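PDB 1ZSW: glyoxalase family protein from Bacillus cereus, which is of unknown function but binds a zinc ion and belongs to the glyoxalase/bleomycin resistance protein/dioxygenase superfamily. Local coordinates for residues N42-F47 with L71-K76; R56-V61 with T303-V308; L141-E144 with R150-L153; W164-K169 with K175-G180. One frame throughout, in Å; residues are numbered along the deposited sequence. Where two conformers were deposited one is given.

Interaction 1 of 4, residues N42-F47 with L71-K76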
# COMPACT_ATOMS: atom_id res chain seq x y z
N ASN A 42 -15.23 -13.07 -0.05
CA ASN A 42 -15.14 -14.17 -1.04
C ASN A 42 -14.70 -13.67 -2.42
O ASN A 42 -13.79 -14.25 -3.02
CB ASN A 42 -16.47 -14.94 -1.15
CG ASN A 42 -16.84 -15.68 0.13
OD1 ASN A 42 -16.00 -15.95 0.97
ND2 ASN A 42 -18.12 -15.99 0.29
N GLU A 43 -15.30 -12.59 -2.89
CA GLU A 43 -14.98 -12.04 -4.21
C GLU A 43 -13.60 -11.35 -4.19
O GLU A 43 -12.85 -11.40 -5.17
CB GLU A 43 -16.08 -11.07 -4.67
CG GLU A 43 -17.42 -11.78 -4.89
CD GLU A 43 -18.60 -10.83 -4.95
OE1 GLU A 43 -18.45 -9.64 -4.60
OE2 GLU A 43 -19.70 -11.28 -5.33
N ASN A 44 -13.28 -10.74 -3.05
CA ASN A 44 -12.00 -10.07 -2.89
C ASN A 44 -10.86 -11.07 -2.91
O ASN A 44 -9.89 -10.91 -3.64
CB ASN A 44 -12.02 -9.25 -1.58
CG ASN A 44 -10.72 -8.50 -1.36
OD1 ASN A 44 -10.46 -7.47 -2.00
ND2 ASN A 44 -9.91 -9.00 -0.46
N ASN A 45 -11.03 -12.17 -2.16
CA ASN A 45 -10.08 -13.26 -2.16
C ASN A 45 -9.89 -13.86 -3.55
O ASN A 45 -8.77 -14.08 -3.97
CB ASN A 45 -10.53 -14.33 -1.15
CG ASN A 45 -9.60 -15.54 -1.08
OD1 ASN A 45 -9.99 -16.65 -1.49
ND2 ASN A 45 -8.39 -15.35 -0.58
N HIS A 46 -10.99 -14.07 -4.28
CA HIS A 46 -10.86 -14.64 -5.59
C HIS A 46 -10.02 -13.70 -6.47
O HIS A 46 -9.09 -14.14 -7.15
CB HIS A 46 -12.21 -14.93 -6.24
CG HIS A 46 -12.07 -15.47 -7.62
ND1 HIS A 46 -11.65 -16.77 -7.87
CD2 HIS A 46 -12.22 -14.88 -8.83
CE1 HIS A 46 -11.58 -16.95 -9.18
NE2 HIS A 46 -11.92 -15.83 -9.78
N PHE A 47 -10.29 -12.41 -6.43
CA PHE A 47 -9.57 -11.51 -7.31
C PHE A 47 -8.09 -11.38 -7.00
O PHE A 47 -7.24 -11.50 -7.91
CB PHE A 47 -10.21 -10.11 -7.27
CG PHE A 47 -9.69 -9.20 -8.33
CD1 PHE A 47 -10.14 -9.30 -9.64
CD2 PHE A 47 -8.72 -8.26 -8.03
CE1 PHE A 47 -9.65 -8.45 -10.63
CE2 PHE A 47 -8.22 -7.39 -9.00
CZ PHE A 47 -8.69 -7.48 -10.31
N LEU A 71 -7.93 -8.87 5.53
CA LEU A 71 -7.19 -9.82 4.71
C LEU A 71 -5.97 -9.16 4.06
O LEU A 71 -6.07 -8.03 3.54
CB LEU A 71 -8.11 -10.37 3.60
CG LEU A 71 -9.53 -10.82 3.98
CD1 LEU A 71 -10.15 -11.36 2.74
CD2 LEU A 71 -9.48 -11.91 5.06
N PHE A 72 -4.78 -9.77 4.19
CA PHE A 72 -3.58 -9.22 3.53
C PHE A 72 -3.20 -10.17 2.42
O PHE A 72 -3.33 -11.41 2.54
CB PHE A 72 -2.33 -9.14 4.46
CG PHE A 72 -2.38 -8.10 5.55
CD1 PHE A 72 -3.14 -8.31 6.69
CD2 PHE A 72 -1.60 -6.94 5.46
CE1 PHE A 72 -3.15 -7.37 7.73
CE2 PHE A 72 -1.60 -5.98 6.49
CZ PHE A 72 -2.38 -6.20 7.63
N TYR A 73 -2.77 -9.56 1.31
CA TYR A 73 -2.15 -10.24 0.16
C TYR A 73 -0.77 -9.65 -0.10
O TYR A 73 -0.53 -8.45 0.13
CB TYR A 73 -3.04 -10.02 -1.07
CG TYR A 73 -4.49 -10.43 -0.85
CD1 TYR A 73 -5.44 -9.49 -0.41
CD2 TYR A 73 -4.91 -11.78 -1.02
CE1 TYR A 73 -6.76 -9.83 -0.20
CE2 TYR A 73 -6.25 -12.14 -0.79
CZ TYR A 73 -7.16 -11.15 -0.38
OH TYR A 73 -8.48 -11.42 -0.16
N GLY A 74 0.14 -10.45 -0.62
CA GLY A 74 1.46 -9.95 -0.96
C GLY A 74 2.30 -11.04 -1.56
O GLY A 74 1.79 -11.93 -2.21
N ASP A 75 3.59 -10.93 -1.31
CA ASP A 75 4.56 -11.88 -1.85
C ASP A 75 4.64 -13.10 -0.93
O ASP A 75 3.79 -13.28 -0.07
CB ASP A 75 5.93 -11.22 -2.10
CG ASP A 75 6.73 -10.94 -0.83
OD1 ASP A 75 6.16 -11.07 0.26
OD2 ASP A 75 7.93 -10.55 -0.93
N LYS A 76 5.68 -13.91 -1.12
CA LYS A 76 5.80 -15.17 -0.35
C LYS A 76 5.60 -14.98 1.16
O LYS A 76 4.93 -15.79 1.81
CB LYS A 76 7.16 -15.82 -0.61
CG LYS A 76 7.35 -17.20 0.05
CD LYS A 76 8.77 -17.68 -0.24
CE LYS A 76 9.07 -18.99 0.46
NZ LYS A 76 8.29 -20.08 -0.19
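With CG of Y73 opposite its own carbonyl carbon, the phenol reaches out from strand 69-74 and sets its hydroxyl against helix 41-51; N44, whose chi1 of -179° lays CG away from its backbone N, turns its amide toward it. N44 ND2 comes 2.8 Å from Y73 OH and 3.3 Å from Y73 CE1, and lies by the ring edge, near its plane, although the amide itself is turned 62° from the ring. One residue further along the helix, it is the base of N45 that meets the hydroxyl: N45 CA lies 3.2 Å and N45 CB 3.7 Å from Y73 OH. The helix packs on one face of the sheet, and its segment 42-47 runs nearly parallel to 71-74 (9°, segment axes 10.3 Å apart), as expected in the beta-alpha-beta-beta-beta module of the vicinal oxygen chelate fold. L71, two residues before Y73 on the same face, brings CD1 to 4.0 Å from N44 ND2 and also touches M59 of strand 55-62. F86 of strand 83-88 packs against both N44 and Y73, while F72 points away from the helix and meets the F302 ring edge-to-face.

Interaction 2 of 4, residues R56-V61 with T303-V308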
# COMPACT_ATOMS: atom_id res chain seq x y z
N ARG A 56 -2.28 -14.99 -0.16
CA ARG A 56 -2.99 -14.47 1.00
C ARG A 56 -2.11 -14.74 2.18
O ARG A 56 -1.99 -15.89 2.61
CB ARG A 56 -4.37 -15.07 1.19
CG ARG A 56 -5.03 -14.48 2.46
CD ARG A 56 -6.44 -14.95 2.60
NE ARG A 56 -6.45 -16.28 3.22
CZ ARG A 56 -7.07 -17.35 2.73
NH1 ARG A 56 -7.75 -17.29 1.58
NH2 ARG A 56 -7.03 -18.49 3.40
N VAL A 57 -1.45 -13.70 2.67
CA VAL A 57 -0.40 -13.87 3.69
C VAL A 57 -0.97 -13.82 5.10
O VAL A 57 -0.30 -14.24 6.03
CB VAL A 57 0.80 -12.90 3.51
CG1 VAL A 57 1.52 -13.20 2.20
CG2 VAL A 57 0.34 -11.41 3.49
N LYS A 58 -2.16 -13.26 5.26
CA LYS A 58 -2.78 -13.20 6.58
C LYS A 58 -4.28 -13.04 6.48
O LYS A 58 -4.80 -12.20 5.73
CB LYS A 58 -2.18 -12.08 7.46
CG LYS A 58 -2.26 -12.39 8.98
CD LYS A 58 -0.83 -12.71 9.48
CE LYS A 58 -0.78 -13.66 10.66
NZ LYS A 58 0.51 -14.44 10.64
N MET A 59 -4.98 -13.88 7.22
CA MET A 59 -6.41 -13.82 7.33
C MET A 59 -6.65 -13.54 8.79
O MET A 59 -6.43 -14.42 9.63
CB MET A 59 -7.04 -15.15 6.92
CG MET A 59 -8.53 -15.22 7.13
SD MET A 59 -9.26 -16.64 6.27
CE MET A 59 -8.39 -18.01 7.04
N THR A 60 -7.07 -12.32 9.09
CA THR A 60 -7.26 -11.91 10.52
C THR A 60 -8.48 -11.01 10.64
O THR A 60 -9.38 -11.06 9.78
CB THR A 60 -5.93 -11.34 11.10
OG1 THR A 60 -6.04 -11.14 12.53
CG2 THR A 60 -5.56 -10.03 10.43
N VAL A 61 -8.55 -10.24 11.74
CA VAL A 61 -9.64 -9.29 11.98
C VAL A 61 -9.05 -7.92 12.27
O VAL A 61 -7.86 -7.80 12.60
CB VAL A 61 -10.58 -9.74 13.14
CG1 VAL A 61 -11.31 -11.05 12.78
CG2 VAL A 61 -9.84 -9.83 14.49
N THR A 303 5.92 -13.38 9.82
CA THR A 303 6.52 -14.66 10.20
C THR A 303 6.84 -14.69 11.69
O THR A 303 7.26 -15.73 12.21
CB THR A 303 7.77 -15.02 9.36
OG1 THR A 303 8.85 -14.12 9.68
CG2 THR A 303 7.46 -14.97 7.87
N VAL A 304 6.63 -13.56 12.37
CA VAL A 304 6.78 -13.47 13.82
C VAL A 304 5.94 -14.54 14.55
O VAL A 304 6.44 -15.18 15.47
CB VAL A 304 6.49 -12.01 14.35
CG1 VAL A 304 4.99 -11.69 14.36
CG2 VAL A 304 7.08 -11.80 15.74
N ASP A 305 4.69 -14.74 14.12
CA ASP A 305 3.75 -15.64 14.82
C ASP A 305 3.35 -16.88 14.00
O ASP A 305 2.28 -17.47 14.22
CB ASP A 305 2.49 -14.86 15.26
CG ASP A 305 1.49 -14.62 14.13
OD1 ASP A 305 1.91 -14.52 12.95
OD2 ASP A 305 0.27 -14.51 14.42
N GLY A 306 4.21 -17.28 13.07
CA GLY A 306 3.90 -18.44 12.23
C GLY A 306 4.99 -18.75 11.23
O GLY A 306 5.83 -17.89 10.93
N ASP A 307 4.98 -19.98 10.74
CA ASP A 307 5.91 -20.41 9.70
C ASP A 307 5.47 -19.91 8.33
O ASP A 307 4.26 -19.81 8.06
CB ASP A 307 6.01 -21.94 9.67
CG ASP A 307 4.65 -22.60 9.49
OD1 ASP A 307 4.40 -23.12 8.38
OD2 ASP A 307 3.83 -22.57 10.44
N VAL A 308 6.45 -19.61 7.48
CA VAL A 308 6.19 -19.23 6.08
C VAL A 308 5.33 -20.27 5.36
O VAL A 308 4.46 -19.93 4.55
CB VAL A 308 7.53 -18.99 5.31
CG1 VAL A 308 7.27 -18.65 3.85
CG2 VAL A 308 8.34 -17.88 5.95
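A single ion pair makes up the whole of this contact: K58 of the edge strand 55-62 and D305, 247 residues further along the chain, meet at the ends of their side chains. K58 NZ donates to D305 OD1 at 2.7 Å, approaching on the syn side of that oxygen, the side of its twin. The other oxygen is much less engaged, with D305 OD2 3.8 Å from K58 NZ, so the lysine engages one carboxylate oxygen rather than both. The two side chains come from opposite directions. The lysine chain is kinked at chi2 (108°), an angle off the usual staggered values, and this bend carries its end over to the loop; the aliphatic CE follows the nitrogen, 3.6 Å from D305 OD1. V57 and K58 form a classic beta bulge facing F72 of the neighbouring strand 69-74, an irregularity in an outermost strand of the eight-stranded mixed sheet. D305 is the third residue of a type I turn from T303 to G306, in the loop that follows strand 292-300, the strand bearing the zinc ligand E294. The ammonium group also makes a weak hydrogen bond to F302 O and a long, weak ion pair with D316. Y279 touches both side chains of the bridge, and the K58 side chain is about 12 Å from the zinc ion.

Interaction 3 of 4, residues L141-E144 with R150-L153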
# COMPACT_ATOMS: atom_id res chain seq x y z
N LEU A 141 -0.25 -0.94 -17.78
CA LEU A 141 -1.57 -1.42 -18.13
C LEU A 141 -2.49 -1.14 -16.97
O LEU A 141 -2.28 -1.68 -15.88
CB LEU A 141 -1.54 -2.94 -18.42
CG LEU A 141 -2.80 -3.68 -18.86
CD1 LEU A 141 -3.29 -3.26 -20.28
CD2 LEU A 141 -2.55 -5.20 -18.83
N GLN A 142 -3.46 -0.26 -17.19
CA GLN A 142 -4.41 0.08 -16.15
C GLN A 142 -5.49 -0.96 -16.01
O GLN A 142 -5.92 -1.57 -16.99
CB GLN A 142 -5.06 1.45 -16.41
CG GLN A 142 -4.11 2.61 -16.31
CD GLN A 142 -4.77 3.92 -16.73
OE1 GLN A 142 -6.00 4.02 -16.81
NE2 GLN A 142 -3.96 4.91 -17.01
N PHE A 143 -5.96 -1.21 -14.79
CA PHE A 143 -7.10 -2.10 -14.61
C PHE A 143 -7.88 -1.75 -13.33
O PHE A 143 -7.46 -0.88 -12.57
CB PHE A 143 -6.64 -3.58 -14.62
CG PHE A 143 -5.80 -3.99 -13.42
CD1 PHE A 143 -6.38 -4.74 -12.42
CD2 PHE A 143 -4.46 -3.69 -13.35
CE1 PHE A 143 -5.61 -5.19 -11.33
CE2 PHE A 143 -3.66 -4.09 -12.25
CZ PHE A 143 -4.26 -4.86 -11.25
N GLU A 144 -9.04 -2.35 -13.15
CA GLU A 144 -9.88 -2.12 -11.96
C GLU A 144 -10.42 -3.43 -11.45
O GLU A 144 -10.70 -4.35 -12.23
CB GLU A 144 -11.06 -1.22 -12.29
CG GLU A 144 -10.69 0.13 -12.79
CD GLU A 144 -11.89 1.08 -12.92
OE1 GLU A 144 -13.01 0.79 -12.45
OE2 GLU A 144 -11.66 2.15 -13.50
N ARG A 150 -8.95 1.28 -8.54
CA ARG A 150 -8.11 1.48 -9.70
C ARG A 150 -6.69 1.07 -9.40
O ARG A 150 -6.11 1.52 -8.39
CB ARG A 150 -8.17 2.95 -10.17
CG ARG A 150 -9.58 3.34 -10.67
CD ARG A 150 -9.72 4.86 -10.73
NE ARG A 150 -10.09 5.41 -9.41
CZ ARG A 150 -10.25 6.71 -9.16
NH1 ARG A 150 -10.07 7.60 -10.14
NH2 ARG A 150 -10.60 7.11 -7.96
N LEU A 151 -6.16 0.19 -10.27
CA LEU A 151 -4.78 -0.28 -10.22
C LEU A 151 -4.05 -0.13 -11.55
O LEU A 151 -4.68 0.11 -12.59
CB LEU A 151 -4.73 -1.77 -9.75
CG LEU A 151 -5.45 -2.07 -8.44
CD1 LEU A 151 -6.81 -2.68 -8.71
CD2 LEU A 151 -4.61 -3.05 -7.57
N VAL A 152 -2.74 -0.17 -11.52
CA VAL A 152 -1.98 -0.08 -12.76
C VAL A 152 -0.73 -0.94 -12.67
O VAL A 152 0.04 -0.85 -11.70
CB VAL A 152 -1.66 1.40 -13.14
CG1 VAL A 152 -0.78 2.10 -12.09
CG2 VAL A 152 -0.93 1.47 -14.51
N LEU A 153 -0.56 -1.82 -13.67
CA LEU A 153 0.66 -2.58 -13.76
C LEU A 153 1.76 -1.75 -14.42
O LEU A 153 1.51 -1.05 -15.42
CB LEU A 153 0.44 -3.88 -14.53
CG LEU A 153 -0.64 -4.82 -14.05
CD1 LEU A 153 -0.71 -6.00 -14.99
CD2 LEU A 153 -0.31 -5.33 -12.62
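L141-E144 and R150-L153 are the two arms of a beta hairpin, antiparallel neighbours built from strands 138-144 and 150-155, with segment axes 4.5 Å apart. The main-chain bonds come in two reciprocal pairs. L141 and L153 exchange theirs at one end, L153 N to L141 O being 2.8 Å; F143 and L151 do the same further along, where F143 N to L151 O is 2.9 Å and almost straight (176° at the hydrogen). Between them, Q142 and V152 form a non-hydrogen-bonded pair, in which weaker CA-H...O contacts help fill the gap, such as V152 CA to L141 O at 3.5 Å.

The main apolar contacts lie on the face carrying L141, F143, L151 and L153, where L115, W118 and F122 of helix 112-124 pack on L153, F122 also meets L141 and F143, and L107 of strand 101-109 meets L151. F143 takes chi1 68°, with CG wedged between its backbone N and carbonyl carbon, and its ring thereby folds across the partner strand. L151 CB sits over one face in a CH-pi contact, 3.7 Å from the centroid of the F143 ring, while the ring meets L153 obliquely.

The other face carries Q142, E144 and R150 with the apolar V152. E144 and R150 run side by side in the same direction, but their charged groups do not meet; the aliphatic part of the arginine is touched instead, R150 CG lying 3.7 Å from E144 OE2. E144 OE1 has a long, weak ion pair with R97. Nearby, Q142 CG rests 3.8 Å from V152 CG2.

Interaction 4 of 4, residues W164-K169 with K175-G180; sequences WETWEK and KHQIQG
The long connection from strand 150-155 to strand 180-188 folds back on itself here, and Q177 ties its two limbs together by pairing its amide with both backbone polar groups of W167. W167 N donates to Q177 OE1 at 2.9 Å, nearly straight at 175° and on a lone pair in the carbonyl plane. Q177 NE2 returns a bond to W167 O at 3.0 Å, less direct at 149°, and gives another to V172 O. With its chain extended beyond CG, the glutamine reaches from one limb to the other, and T166 CB packs 3.4 Å from Q177 OE1. Where the connection ends and strand 180-188 joins the sheet beside strand 101-109, the indole of W164 takes over. One face of it is laid against the backbone: Q179 O stands 3.3 Å from W164 CE3, and G180 CA makes a CH-pi contact 3.8 Å from the centroid of the W164 six-membered ring, 18° off its normal. Q179 adds CB, 3.7 Å from W164 CE3, before its amide turns off to hydrogen bond with S156. The bond from W164 NE1 to P80 O helps fix the rotation of the indole, and its ring meets F224 edge-to-face.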
# COMPACT_ATOMS: atom_id res chain seq x y z
N TRP A 164 11.85 -8.87 -1.41
CA TRP A 164 10.71 -9.46 -2.11
C TRP A 164 10.98 -10.87 -2.66
O TRP A 164 12.08 -11.15 -3.13
CB TRP A 164 10.30 -8.54 -3.27
CG TRP A 164 9.72 -7.21 -2.84
CD1 TRP A 164 9.42 -6.79 -1.56
CD2 TRP A 164 9.32 -6.14 -3.71
NE1 TRP A 164 8.90 -5.52 -1.60
CE2 TRP A 164 8.82 -5.11 -2.91
CE3 TRP A 164 9.36 -5.96 -5.11
CZ2 TRP A 164 8.34 -3.90 -3.45
CZ3 TRP A 164 8.90 -4.75 -5.65
CH2 TRP A 164 8.39 -3.74 -4.81
N GLU A 165 9.98 -11.75 -2.58
CA GLU A 165 10.09 -13.11 -3.13
C GLU A 165 8.84 -13.56 -3.83
O GLU A 165 7.74 -13.49 -3.28
CB GLU A 165 10.37 -14.11 -2.00
CG GLU A 165 11.74 -14.01 -1.44
CD GLU A 165 11.89 -14.87 -0.20
OE1 GLU A 165 11.31 -14.52 0.86
OE2 GLU A 165 12.57 -15.91 -0.31
N THR A 166 9.00 -14.09 -5.04
CA THR A 166 7.84 -14.61 -5.75
C THR A 166 7.30 -15.87 -5.05
O THR A 166 7.99 -16.57 -4.30
CB THR A 166 8.16 -14.91 -7.25
OG1 THR A 166 9.26 -15.81 -7.33
CG2 THR A 166 8.53 -13.61 -8.02
N TRP A 167 6.03 -16.13 -5.32
CA TRP A 167 5.24 -17.12 -4.63
C TRP A 167 5.11 -18.37 -5.47
O TRP A 167 4.51 -18.34 -6.54
CB TRP A 167 3.88 -16.47 -4.35
CG TRP A 167 2.83 -17.29 -3.76
CD1 TRP A 167 1.51 -17.28 -4.10
CD2 TRP A 167 2.97 -18.26 -2.72
NE1 TRP A 167 0.82 -18.17 -3.33
CE2 TRP A 167 1.69 -18.77 -2.46
CE3 TRP A 167 4.06 -18.71 -1.96
CZ2 TRP A 167 1.45 -19.74 -1.49
CZ3 TRP A 167 3.82 -19.66 -0.97
CH2 TRP A 167 2.53 -20.16 -0.76
N GLU A 168 5.64 -19.50 -4.98
CA GLU A 168 5.73 -20.72 -5.78
C GLU A 168 4.41 -21.45 -6.00
O GLU A 168 4.33 -22.36 -6.84
CB GLU A 168 6.76 -21.70 -5.18
CG GLU A 168 6.32 -22.32 -3.84
CD GLU A 168 6.85 -21.59 -2.61
OE1 GLU A 168 7.07 -22.27 -1.57
OE2 GLU A 168 7.04 -20.34 -2.67
N LYS A 169 3.37 -21.09 -5.25
CA LYS A 169 2.05 -21.72 -5.41
C LYS A 169 1.04 -20.80 -6.08
O LYS A 169 -0.16 -21.08 -6.08
CB LYS A 169 1.51 -22.22 -4.08
CG LYS A 169 2.30 -23.37 -3.52
CD LYS A 169 1.83 -23.69 -2.14
CE LYS A 169 2.91 -24.42 -1.36
NZ LYS A 169 2.83 -25.90 -1.53
N LYS A 175 7.98 -15.40 -13.56
CA LYS A 175 8.60 -14.30 -14.30
C LYS A 175 7.62 -13.17 -14.66
O LYS A 175 8.07 -12.11 -15.14
CB LYS A 175 9.29 -14.81 -15.56
CG LYS A 175 8.32 -15.28 -16.62
CD LYS A 175 9.09 -16.10 -17.65
CE LYS A 175 8.74 -15.72 -19.03
NZ LYS A 175 9.57 -16.53 -20.01
N HIS A 176 6.32 -13.39 -14.44
CA HIS A 176 5.30 -12.37 -14.70
C HIS A 176 4.56 -11.93 -13.44
O HIS A 176 3.64 -11.13 -13.51
CB HIS A 176 4.26 -12.86 -15.70
CG HIS A 176 4.85 -13.22 -17.03
ND1 HIS A 176 5.82 -12.45 -17.65
CD2 HIS A 176 4.62 -14.28 -17.85
CE1 HIS A 176 6.17 -13.03 -18.79
NE2 HIS A 176 5.44 -14.12 -18.94
N GLN A 177 4.94 -12.49 -12.30
CA GLN A 177 4.20 -12.17 -11.07
C GLN A 177 4.37 -10.70 -10.74
O GLN A 177 5.45 -10.11 -10.94
CB GLN A 177 4.70 -12.98 -9.87
CG GLN A 177 4.10 -14.38 -9.85
CD GLN A 177 4.54 -15.22 -8.66
OE1 GLN A 177 4.77 -14.70 -7.56
NE2 GLN A 177 4.68 -16.53 -8.88
N ILE A 178 3.31 -10.19 -10.14
CA ILE A 178 3.39 -8.89 -9.47
C ILE A 178 4.52 -8.93 -8.45
O ILE A 178 4.58 -9.86 -7.62
CB ILE A 178 2.04 -8.55 -8.81
CG1 ILE A 178 1.02 -8.18 -9.91
CG2 ILE A 178 2.21 -7.35 -7.88
CD1 ILE A 178 -0.39 -8.35 -9.50
N GLN A 179 5.40 -7.93 -8.49
CA GLN A 179 6.56 -7.91 -7.58
C GLN A 179 6.24 -7.26 -6.25
O GLN A 179 6.58 -7.80 -5.18
CB GLN A 179 7.77 -7.24 -8.22
CG GLN A 179 8.17 -7.93 -9.52
CD GLN A 179 9.06 -7.07 -10.31
OE1 GLN A 179 8.60 -6.37 -11.21
NE2 GLN A 179 10.32 -7.05 -9.95
N GLY A 180 5.57 -6.12 -6.32
CA GLY A 180 5.16 -5.38 -5.13
C GLY A 180 4.73 -4.02 -5.64
O GLY A 180 4.51 -3.84 -6.86

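How the interactions relate
Interactions 1 and 3 are buried, interactions 2 and 4 only partly so. Interactions 1 and 2 share a sheet: F72 in 71-76 bonds through its backbone to V57 and K58 in 56-61, so one strand pair presents Y73 to a helix and K58 to a distant loop. Interaction 1 sets a tyrosine hydroxyl among helix asparagines, interaction 3 is ruled by strand pairing and apolar packing, interaction 2 rests on a single salt bridge across the contact and interaction 4 on an amide bridging two irregular limbs. A K76-E168 salt bridge links 1 and 4, F47 packs on F143 between 1 and 3, and L153 touches I178 between 3 and 4. Interaction 2 touches neither 3 nor 4.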